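Local coordinates for protein RNA-dependent RNA polymerase (Dera Ghazi Khan orthonairovirus, PDB 6DX2) that forms the viral OTU domain, a cysteine protease with deubiquitinase activity, at one end of a much longer protein that is probably the viral RNA-dependent RNA polymerase, at residues N41-F44 against Y45-F49; L50-S54 against L55-R59; A71-G74 against Q75-Q78. All blocks are in the same frame, centred on the assembly; numbering follows the deposited sequence.

Contact 1 of 3, residues N41-F44 against Y45-F49; sequences NCFF and YSVSF
Asn-41 and Tyr-45 meet through both backbone and side chain at the start of helix 42-52, where the Asp-Gly-Asn-Cys signature of the OTU-like cysteine proteases runs into its first turns. The contact illustrates how i to i+4 pairing can be doubled by side chains. Tyr-45 N donates to Asn-41 O (2.9 Å), and the phenol then folds back along the same residue. Tyr-45 CG lies anti to the carbonyl carbon (chi1 -67°), which turns the ring back toward Asn-41. CB of Asn-41 thereby rests over one face of the Tyr-45 ring, 3.7 Å from its centroid. The amide plane stands nearly upright on the ring, and from its own plane Asn-41 ND2 reaches Tyr-45 OH at 3.1 Å with an almost straight N-H (169°). Both polar ends have further partners: OH of Tyr-45 bonds to Asp-39, and OD1 of Asn-41 to the backbone N of Tyr-97, which together leave the amide little freedom to turn over. At Ser-46 the pairing is double in another sense, since Ser-46 N and Ser-46 OG each bond to Cys-42 O at 2.8 Å, arriving from opposite faces of the carbonyl plane. Val-47 N bonds to Phe-43 O at 3.0 Å; alongside, Val-47 CG2 touches Phe-43 CE2, the two side chains pointing the same way, toward helix 102-112. Finally Ser-48 N donates to Phe-44 O (3.0 Å), while Ser-48 OG bonds to Ser-54 O.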
loop_
_atom_site.group_PDB
_atom_site.type_symbol
_atom_site.label_atom_id
_atom_site.label_comp_id
_atom_site.label_asym_id
_atom_site.label_seq_id
_atom_site.Cartn_x
_atom_site.Cartn_y
_atom_site.Cartn_z
ATOM N N ASN A 41 10.217 -8.808 0.246
ATOM C CA ASN A 41 10.319 -7.388 0.550
ATOM C C ASN A 41 9.609 -6.474 -0.456
ATOM O O ASN A 41 9.769 -5.261 -0.355
ATOM C CB ASN A 41 11.802 -7.002 0.603
ATOM C CG ASN A 41 12.574 -7.878 1.575
ATOM O OD1 ASN A 41 12.071 -8.246 2.620
ATOM N ND2 ASN A 41 13.837 -8.221 1.228
ATOM N N CYS A 42 8.930 -7.036 -1.475
ATOM C CA CYS A 42 8.444 -6.256 -2.613
ATOM C C CYS A 42 7.482 -5.119 -2.218
ATOM O O CYS A 42 7.496 -4.095 -2.902
ATOM C CB CYS A 42 7.776 -7.158 -3.651
ATOM S SG CYS A 42 6.361 -8.094 -3.020
ATOM N N PHE A 43 6.684 -5.252 -1.137
ATOM C CA PHE A 43 5.826 -4.153 -0.723
ATOM C C PHE A 43 6.695 -2.960 -0.379
ATOM O O PHE A 43 6.439 -1.843 -0.842
ATOM C CB PHE A 43 4.970 -4.589 0.479
ATOM C CG PHE A 43 4.159 -3.474 1.066
ATOM C CD1 PHE A 43 2.837 -3.301 0.676
ATOM C CD2 PHE A 43 4.737 -2.571 1.943
ATOM C CE1 PHE A 43 2.078 -2.246 1.198
ATOM C CE2 PHE A 43 3.983 -1.482 2.463
ATOM C CZ PHE A 43 2.639 -1.350 2.076
ATOM N N PHE A 44 7.811 -3.226 0.311
ATOM C CA PHE A 44 8.702 -2.178 0.773
ATOM C C PHE A 44 9.572 -1.664 -0.347
ATOM O O PHE A 44 9.857 -0.479 -0.378
ATOM C CB PHE A 44 9.523 -2.702 1.976
ATOM C CG PHE A 44 8.608 -3.266 3.097
ATOM C CD1 PHE A 44 7.884 -2.399 3.943
ATOM C CD2 PHE A 44 8.360 -4.652 3.154
ATOM C CE1 PHE A 44 7.024 -2.937 4.920
ATOM C CE2 PHE A 44 7.502 -5.189 4.075
ATOM C CZ PHE A 44 6.812 -4.342 4.951
ATOM N N TYR A 45 9.986 -2.531 -1.277
ATOM C CA TYR A 45 10.660 -2.051 -2.490
ATOM C C TYR A 45 9.754 -1.095 -3.233
ATOM O O TYR A 45 10.210 -0.073 -3.769
ATOM C CB TYR A 45 10.970 -3.188 -3.440
ATOM C CG TYR A 45 12.008 -4.201 -2.967
ATOM C CD1 TYR A 45 12.895 -3.899 -1.902
ATOM C CD2 TYR A 45 11.983 -5.492 -3.482
ATOM C CE1 TYR A 45 13.845 -4.882 -1.454
ATOM C CE2 TYR A 45 12.861 -6.458 -3.014
ATOM C CZ TYR A 45 13.779 -6.150 -2.012
ATOM O OH TYR A 45 14.648 -7.123 -1.565
ATOM N N SER A 46 8.468 -1.458 -3.323
ATOM C CA SER A 46 7.543 -0.696 -4.139
ATOM C C SER A 46 7.314 0.682 -3.550
ATOM O O SER A 46 7.313 1.689 -4.295
ATOM C CB SER A 46 6.241 -1.463 -4.272
ATOM O OG SER A 46 6.421 -2.614 -5.076
ATOM N N VAL A 47 7.067 0.739 -2.240
ATOM C CA VAL A 47 6.877 2.026 -1.571
ATOM C C VAL A 47 8.145 2.861 -1.674
ATOM O O VAL A 47 8.088 4.055 -2.001
ATOM C CB VAL A 47 6.475 1.795 -0.110
ATOM C CG1 VAL A 47 6.602 3.123 0.684
ATOM C CG2 VAL A 47 5.063 1.271 -0.140
ATOM N N SER A 48 9.325 2.223 -1.491
ATOM C CA SER A 48 10.559 2.976 -1.619
ATOM C C SER A 48 10.695 3.532 -3.048
ATOM O O SER A 48 11.107 4.678 -3.246
ATOM C CB SER A 48 11.768 2.090 -1.278
ATOM O OG SER A 48 12.997 2.811 -1.328
ATOM N N PHE A 49 10.364 2.719 -4.054
ATOM C CA PHE A 49 10.479 3.211 -5.428
ATOM C C PHE A 49 9.638 4.459 -5.634
ATOM O O PHE A 49 10.095 5.420 -6.282
ATOM C CB PHE A 49 10.043 2.149 -6.443
ATOM C CG PHE A 49 10.255 2.623 -7.886
ATOM C CD1 PHE A 49 11.523 2.677 -8.416
ATOM C CD2 PHE A 49 9.192 3.125 -8.619
ATOM C CE1 PHE A 49 11.752 3.139 -9.741
ATOM C CE2 PHE A 49 9.405 3.599 -9.919
ATOM C CZ PHE A 49 10.689 3.595 -10.464
#

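Contact 2 of 3, residues L50-S54 against L55-R59; sequences LLFES and LSEWR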
loop_
_atom_site.group_PDB
_atom_site.type_symbol
_atom_site.label_atom_id
_atom_site.label_comp_id
_atom_site.label_asym_id
_atom_site.label_seq_id
_atom_site.Cartn_x
_atom_site.Cartn_y
_atom_site.Cartn_z
ATOM N N LEU A 50 8.407 4.437 -5.116
ATOM C CA LEU A 50 7.496 5.560 -5.334
ATOM C C LEU A 50 7.893 6.789 -4.537
ATOM O O LEU A 50 7.626 7.918 -4.994
ATOM C CB LEU A 50 6.077 5.145 -5.014
ATOM C CG LEU A 50 5.528 4.139 -6.036
ATOM C CD1 LEU A 50 4.208 3.630 -5.568
ATOM C CD2 LEU A 50 5.357 4.769 -7.459
ATOM N N LEU A 51 8.508 6.623 -3.366
ATOM C CA LEU A 51 8.899 7.803 -2.587
ATOM C C LEU A 51 10.248 8.371 -3.012
ATOM O O LEU A 51 10.417 9.596 -3.019
ATOM C CB LEU A 51 8.952 7.479 -1.107
ATOM C CG LEU A 51 7.643 7.028 -0.519
ATOM C CD1 LEU A 51 7.884 6.569 0.923
ATOM C CD2 LEU A 51 6.589 8.216 -0.512
ATOM N N PHE A 52 11.205 7.524 -3.414
ATOM C CA PHE A 52 12.583 7.930 -3.630
ATOM C C PHE A 52 13.122 7.663 -5.030
ATOM O O PHE A 52 14.267 8.039 -5.296
ATOM C CB PHE A 52 13.522 7.208 -2.630
ATOM C CG PHE A 52 13.176 7.485 -1.178
ATOM C CD1 PHE A 52 13.595 8.652 -0.568
ATOM C CD2 PHE A 52 12.411 6.602 -0.443
ATOM C CE1 PHE A 52 13.230 8.918 0.767
ATOM C CE2 PHE A 52 12.067 6.863 0.912
ATOM C CZ PHE A 52 12.465 8.007 1.482
ATOM N N GLU A 53 12.369 6.986 -5.907
ATOM C CA GLU A 53 12.856 6.533 -7.215
ATOM C C GLU A 53 14.075 5.647 -7.053
ATOM O O GLU A 53 14.983 5.633 -7.885
ATOM C CB GLU A 53 13.148 7.714 -8.160
ATOM C CG GLU A 53 11.914 8.564 -8.477
ATOM C CD GLU A 53 10.939 7.936 -9.511
ATOM O OE1 GLU A 53 9.739 8.290 -9.462
ATOM O OE2 GLU A 53 11.343 7.122 -10.374
ATOM N N SER A 54 14.089 4.889 -5.964
ATOM C CA SER A 54 15.185 4.005 -5.646
ATOM C C SER A 54 14.630 2.962 -4.693
ATOM O O SER A 54 13.654 3.216 -3.993
ATOM C CB SER A 54 16.335 4.774 -5.000
ATOM O OG SER A 54 17.200 3.897 -4.308
ATOM N N LEU A 55 15.275 1.783 -4.672
ATOM C CA LEU A 55 14.865 0.722 -3.771
ATOM C C LEU A 55 15.604 0.771 -2.444
ATOM O O LEU A 55 15.244 0.033 -1.509
ATOM C CB LEU A 55 15.108 -0.649 -4.425
ATOM C CG LEU A 55 14.429 -0.902 -5.760
ATOM C CD1 LEU A 55 14.540 -2.339 -6.158
ATOM C CD2 LEU A 55 12.942 -0.488 -5.694
ATOM N N SER A 56 16.612 1.626 -2.342
ATOM C CA SER A 56 17.561 1.498 -1.242
ATOM C C SER A 56 16.991 1.909 0.105
ATOM O O SER A 56 17.635 1.613 1.123
ATOM C CB SER A 56 18.811 2.319 -1.530
ATOM O OG SER A 56 18.519 3.701 -1.510
ATOM N N GLU A 57 15.837 2.589 0.132
ATOM C CA GLU A 57 15.207 3.081 1.348
ATOM C C GLU A 57 14.186 2.106 1.938
ATOM O O GLU A 57 13.497 2.444 2.906
ATOM C CB GLU A 57 14.555 4.429 1.071
ATOM C CG GLU A 57 15.570 5.520 0.829
ATOM C CD GLU A 57 16.035 5.621 -0.622
ATOM O OE1 GLU A 57 15.561 4.843 -1.479
ATOM O OE2 GLU A 57 16.899 6.480 -0.912
ATOM N N TRP A 58 14.138 0.878 1.422
ATOM C CA TRP A 58 13.056 -0.026 1.798
ATOM C C TRP A 58 13.119 -0.416 3.269
ATOM O O TRP A 58 12.080 -0.537 3.928
ATOM C CB TRP A 58 13.098 -1.265 0.889
ATOM C CG TRP A 58 14.206 -2.227 1.157
ATOM C CD1 TRP A 58 15.453 -2.214 0.596
ATOM C CD2 TRP A 58 14.154 -3.383 1.992
ATOM N NE1 TRP A 58 16.189 -3.261 1.062
ATOM C CE2 TRP A 58 15.409 -4.007 1.907
ATOM C CE3 TRP A 58 13.159 -3.953 2.798
ATOM C CZ2 TRP A 58 15.734 -5.178 2.630
ATOM C CZ3 TRP A 58 13.474 -5.106 3.516
ATOM C CH2 TRP A 58 14.763 -5.713 3.412
ATOM N N ARG A 59 14.330 -0.589 3.822
ATOM C CA ARG A 59 14.417 -0.902 5.247
ATOM C C ARG A 59 14.041 0.293 6.119
ATOM O O ARG A 59 13.449 0.120 7.189
ATOM C CB ARG A 59 15.831 -1.371 5.625
ATOM C CG ARG A 59 16.406 -2.527 4.771
ATOM C CD ARG A 59 17.689 -3.159 5.397
ATOM N NE ARG A 59 17.256 -4.163 6.365
ATOM C CZ ARG A 59 17.320 -5.481 6.177
ATOM N NH1 ARG A 59 17.863 -5.992 5.070
ATOM N NH2 ARG A 59 16.866 -6.295 7.120
#
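Glu-57 lies across the ring of Phe-52 in the short surface turn connecting helix 42-52 to helix 58-71, built from a CH-pi contact, an ST turn and a type I beta turn. Glu-57 CG sits over the centre of one face of the Phe-52 ring, 3.6 Å from its centroid, and CB lies over the CD2-CE2 side. A bend at chi2 (86°) lays the carboxylate back over the root of the ring, stacked within 15° of its plane. Glu-57 OE1 comes to 3.3 Å from Phe-52 CB. The acid therefore covers the aromatic surface with its methylenes and with the flat of its carboxylate.

Next comes Ser-54, whose OG accepts the N-H of Ser-56 at 3.1 Å along a nearly straight line (172°), which defines the ST turn. Ser-54 OG also lies 3.4 Å from Glu-57 OE1. Further along the chain, the type I turn from Leu-55 to Trp-58 brings Glu-57 to the N-cap position of helix 58-71. From the preceding helix, Ser-48 OG bonds to Ser-54 O and, weakly, to Glu-57 N. The turn is closed by Trp-58 N donating to Leu-55 O at 3.2 Å.

Contact 3 of 3, residues A71-G74 against Q75-Q78; sequences ANWG and QCVQ
Cys-76 N donates to Trp-73 O at 2.9 Å, the shorter of two successive i to i+3 bonds that make residues 72-76 a worked example of a short 3-10 turn between helices. The other runs from Gln-75 N to Asn-72 O (3.0 Å), more bent at the hydrogen (141°). In both, the donor stands well above the carbonyl plane rather than on a lone pair. The indole follows the same step: with CG of Trp-73 anti to the backbone N (chi1 -179°), its six-membered ring swings alongside the next turn, where Trp-73 CE3 meets Cys-76 CB obliquely at 3.8 Å. The sulfur of Cys-76 also lies obliquely, 5.2 Å from the centroid of the six-membered ring of Trp-73, in a sulfur-aromatic contact. On another flank Gln-75, bent at chi2, folds its amide back along the chain until Gln-75 OE1 is 3.6 Å from Gly-74 C. Cys-76 then centres an inverse gamma turn, with a weak bond from Val-77 N to Gln-75 O, and the chain changes direction into the next helix. Two lysines hold the carbonyls of this bend, Lys-80 at Gly-74 O and Lys-110 at Gln-75 O. Cys-76 is buried and touches both Phe-68 of helix 58-71 and Ile-107 of helix 102-112, while Trp-73 reaches Ala-79 in helix 77-82 and Tyr-89 in helix 86-93.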
loop_
_atom_site.group_PDB
_atom_site.type_symbol
_atom_site.label_atom_id
_atom_site.label_comp_id
_atom_site.label_asym_id
_atom_site.label_seq_id
_atom_site.Cartn_x
_atom_site.Cartn_y
_atom_site.Cartn_z
ATOM N N ALA A 71 4.393 3.941 18.907
ATOM C CA ALA A 71 3.826 5.120 19.540
ATOM C C ALA A 71 2.311 5.180 19.440
ATOM O O ALA A 71 1.674 5.840 20.270
ATOM C CB ALA A 71 4.400 6.388 18.915
ATOM N N ASN A 72 1.720 4.522 18.454
ATOM C CA ASN A 72 0.326 4.721 18.084
ATOM C C ASN A 72 -0.348 3.390 17.792
ATOM O O ASN A 72 -1.065 3.241 16.804
ATOM C CB ASN A 72 0.213 5.603 16.842
ATOM C CG ASN A 72 0.423 7.020 17.171
ATOM O OD1 ASN A 72 -0.006 7.445 18.232
ATOM N ND2 ASN A 72 1.112 7.767 16.306
ATOM N N TRP A 73 -0.129 2.410 18.663
ATOM C CA TRP A 73 -0.622 1.065 18.396
ATOM C C TRP A 73 -2.137 1.044 18.223
ATOM O O TRP A 73 -2.662 0.280 17.407
ATOM C CB TRP A 73 -0.198 0.143 19.541
ATOM C CG TRP A 73 -0.607 -1.286 19.405
ATOM C CD1 TRP A 73 -1.317 -2.015 20.305
ATOM C CD2 TRP A 73 -0.307 -2.172 18.309
ATOM N NE1 TRP A 73 -1.468 -3.313 19.847
ATOM C CE2 TRP A 73 -0.863 -3.432 18.625
ATOM C CE3 TRP A 73 0.380 -2.021 17.102
ATOM C CZ2 TRP A 73 -0.756 -4.531 17.767
ATOM C CZ3 TRP A 73 0.482 -3.117 16.248
ATOM C CH2 TRP A 73 -0.087 -4.350 16.587
ATOM N N GLY A 74 -2.862 1.851 19.011
ATOM C CA GLY A 74 -4.313 1.883 18.904
ATOM C C GLY A 74 -4.833 2.317 17.537
ATOM O O GLY A 74 -5.954 1.949 17.175
ATOM N N GLN A 75 -4.038 3.067 16.747
ATOM C CA GLN A 75 -4.402 3.409 15.382
ATOM C C GLN A 75 -4.015 2.334 14.361
ATOM O O GLN A 75 -4.344 2.464 13.181
ATOM C CB GLN A 75 -3.727 4.718 14.980
ATOM C CG GLN A 75 -3.867 5.803 16.056
ATOM C CD GLN A 75 -5.310 6.024 16.486
ATOM O OE1 GLN A 75 -5.677 5.822 17.662
ATOM N NE2 GLN A 75 -6.145 6.442 15.532
ATOM N N CYS A 76 -3.314 1.285 14.776
ATOM C CA CYS A 76 -2.915 0.211 13.862
ATOM C C CYS A 76 -4.011 -0.853 13.832
ATOM O O CYS A 76 -3.865 -1.954 14.381
ATOM C CB CYS A 76 -1.590 -0.381 14.326
ATOM S SG CYS A 76 -0.226 0.856 14.292
ATOM N N VAL A 77 -5.156 -0.469 13.254
ATOM C CA VAL A 77 -6.377 -1.267 13.441
ATOM C C VAL A 77 -6.172 -2.680 12.906
ATOM O O VAL A 77 -6.485 -3.677 13.586
ATOM C CB VAL A 77 -7.578 -0.590 12.751
ATOM C CG1 VAL A 77 -8.830 -1.478 12.773
ATOM C CG2 VAL A 77 -7.866 0.755 13.386
ATOM N N GLN A 78 -5.642 -2.787 11.675
ATOM C CA GLN A 78 -5.531 -4.107 11.078
ATOM C C GLN A 78 -4.441 -4.914 11.754
ATOM O O GLN A 78 -4.603 -6.119 11.967
ATOM C CB GLN A 78 -5.279 -3.999 9.572
ATOM C CG GLN A 78 -6.433 -3.398 8.756
ATOM C CD GLN A 78 -7.752 -4.168 8.881
ATOM O OE1 GLN A 78 -8.654 -3.787 9.648
ATOM N NE2 GLN A 78 -7.873 -5.252 8.124
#

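In the fold
From the N terminus, the three contacts follow in series within the OTU-like protease region, none nesting inside or crossing another. Contact 1 closes no loop; it runs through the first turns of helix 42-52, whose side chains reach strand 150-156, helix 102-112 and helix 58-71. Contact 2 closes the turn at the other end of that helix and starts helix 58-71; the two share helix 42-52 and touch directly, their centres about 7 Å apart. Helix 58-71 then carries the chain to contact 3, which closes the bend into helix 77-82, its centre about 24 Å from that of contact 2. Contacts 2 and 3 flank helix 58-71, and contacts 1 and 3 both pack against helix 102-112.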